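Local coordinates for probable branched-chain-amino-acid aminotransferase (Thermotoga maritima MSB8, PDB 3CSW), which probably catalyses the pyridoxal-phosphate-dependent transfer of the amino group between leucine, isoleucine or valine and 2-oxoglutarate, at the interface of chains A and B. Coordinates in Å, arbitrary orientation; residue numbers count along the deposited sequence, not the author numbering. Chains: chain A/B, Putative branched-chain-amino-acid aminotransferase.

The interface of chains A and B. Residues chain A 154, 157; chain B 69-70, 104, 141.
A:Leu154 and A:Arg157, three residues apart, bear on the consecutive B:Phe69 and B:Phe70 in a patch built mainly of van der Waals contacts, part of the two-fold symmetric interface between two copies of the enzyme. It is likely to help hold the pair together, though the structure alone does not show that this is the working assembly. The aliphatic part rests on the two methyl groups of A:Leu154. CD2 lies in the plane of the B:Phe69 ring, at its edge, 3.8 Å from CE2. The same methyl is 3.9 Å from CE1 of B:Phe70 and thus touches both rings; A:Leu154 and B:Phe70 cross at about a right angle. The other branch, CD1, points towards CD of the B:Pro141 ring, 4.1 Å away.

The second kind of contact sets a guanidinium group against an aromatic ring. NE of A:Arg157 lies 3.7 Å from CD1 of B:Phe70, and CZ is 4.0 Å from that same carbon. The planes stand 89° apart, which rules out parallel stacking. A bend at chi3 (70°) turns the guanidinium off the extended CB-CG-CD stem and brings NE beside the ring. Replacing A:Arg157 with an alanine would probably strip the CD1-CE1 side of B:Phe70 of this neighbour and let its ring shift more easily.

Within chain B, CD2 of B:Phe69 sits 4.0 Å above the centre of one B:Phe70 face, which should help to fix that ring. B:Pro104 adds a small peripheral surface near A:Arg157.

In the fold, A:Leu154 belongs to helix 150-156 and A:Arg157 directly follows its end; B:Phe69 closes helix 56-69 of chain B, B:Phe70 is the first residue beyond it, and B:Pro104 and B:Pro141 come from loops.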
ATOM      1  N   LEU A 154     -11.368   3.479 -16.925  1.00 29.29           N
ATOM      2  CA  LEU A 154     -10.813   2.184 -17.330  1.00 28.86           C
ATOM      3  C   LEU A 154     -11.719   1.004 -16.964  1.00 29.57           C
ATOM      4  O   LEU A 154     -11.857   0.065 -17.736  1.00 29.78           O
ATOM      5  CB  LEU A 154      -9.386   2.005 -16.789  1.00 29.51           C
ATOM      6  CG  LEU A 154      -8.364   3.020 -17.320  1.00 29.42           C
ATOM      7  CD1 LEU A 154      -6.965   2.796 -16.690  1.00 20.67           C
ATOM      8  CD2 LEU A 154      -8.297   2.917 -18.834  1.00 26.09           C
ATOM      9  N   ARG A 157     -14.763   0.453 -19.312  1.00 30.60           N
ATOM     10  CA  ARG A 157     -14.373  -0.147 -20.584  1.00 32.67           C
ATOM     11  C   ARG A 157     -14.259  -1.673 -20.523  1.00 33.27           C
ATOM     12  O   ARG A 157     -14.126  -2.326 -21.555  1.00 32.97           O
ATOM     13  CB  ARG A 157     -13.062   0.457 -21.092  1.00 32.98           C
ATOM     14  CG  ARG A 157     -13.196   1.931 -21.474  1.00 39.86           C
ATOM     15  CD  ARG A 157     -11.876   2.520 -21.949  1.00 43.82           C
ATOM     16  NE  ARG A 157     -11.444   2.009 -23.247  1.00 43.31           N
ATOM     17  CZ  ARG A 157     -11.849   2.479 -24.423  1.00 41.92           C
ATOM     18  NH1 ARG A 157     -12.703   3.486 -24.494  1.00 38.29           N
ATOM     19  NH2 ARG A 157     -11.393   1.927 -25.538  1.00 44.87           N
TER
ATOM     20  N   PHE B  69      -2.199   1.297 -25.659  1.00 36.84           N
ATOM     21  CA  PHE B  69      -2.860   0.851 -24.440  1.00 35.54           C
ATOM     22  C   PHE B  69      -4.385   0.716 -24.626  1.00 34.40           C
ATOM     23  O   PHE B  69      -5.021  -0.146 -24.010  1.00 33.75           O
ATOM     24  CB  PHE B  69      -2.575   1.819 -23.280  1.00 34.28           C
ATOM     25  CG  PHE B  69      -3.278   1.442 -22.027  1.00 34.29           C
ATOM     26  CD1 PHE B  69      -2.840   0.373 -21.280  1.00 31.65           C
ATOM     27  CD2 PHE B  69      -4.415   2.107 -21.628  1.00 35.27           C
ATOM     28  CE1 PHE B  69      -3.515  -0.004 -20.130  1.00 36.53           C
ATOM     29  CE2 PHE B  69      -5.088   1.734 -20.472  1.00 33.03           C
ATOM     30  CZ  PHE B  69      -4.633   0.699 -19.727  1.00 30.10           C
ATOM     31  N   PHE B  70      -4.957   1.602 -25.431  1.00 35.14           N
ATOM     32  CA  PHE B  70      -6.379   1.567 -25.803  1.00 36.26           C
ATOM     33  C   PHE B  70      -6.649   0.847 -27.145  1.00 35.73           C
ATOM     34  O   PHE B  70      -7.736   0.987 -27.696  1.00 37.11           O
ATOM     35  CB  PHE B  70      -6.917   3.006 -25.930  1.00 36.42           C
ATOM     36  CG  PHE B  70      -7.028   3.739 -24.632  1.00 35.96           C
ATOM     37  CD1 PHE B  70      -8.062   3.443 -23.742  1.00 37.13           C
ATOM     38  CD2 PHE B  70      -6.126   4.743 -24.308  1.00 37.98           C
ATOM     39  CE1 PHE B  70      -8.181   4.118 -22.540  1.00 39.93           C
ATOM     40  CE2 PHE B  70      -6.238   5.437 -23.115  1.00 35.92           C
ATOM     41  CZ  PHE B  70      -7.270   5.128 -22.229  1.00 37.40           C
ATOM     42  N   PRO B 104      -9.679   8.264 -27.731  1.00 44.23           N
ATOM     43  CA  PRO B 104      -9.969   6.839 -27.718  1.00 46.58           C
ATOM     44  C   PRO B 104     -11.218   6.467 -28.501  1.00 47.13           C
ATOM     45  O   PRO B 104     -12.206   7.218 -28.514  1.00 45.36           O
ATOM     46  CB  PRO B 104     -10.167   6.530 -26.230  1.00 46.82           C
ATOM     47  CG  PRO B 104      -9.349   7.542 -25.538  1.00 45.08           C
ATOM     48  CD  PRO B 104      -9.502   8.785 -26.364  1.00 45.98           C
ATOM     49  N   PRO B 141      -2.086   2.743 -15.350  1.00 27.60           N
ATOM     50  CA  PRO B 141      -0.629   2.713 -15.657  1.00 29.16           C
ATOM     51  C   PRO B 141       0.057   4.053 -15.399  1.00 29.17           C
ATOM     52  O   PRO B 141      -0.453   5.090 -15.839  1.00 30.35           O
ATOM     53  CB  PRO B 141      -0.584   2.387 -17.160  1.00 29.76           C
ATOM     54  CG  PRO B 141      -1.870   1.728 -17.465  1.00 29.30           C
ATOM     55  CD  PRO B 141      -2.878   2.455 -16.559  1.00 30.38           C
TER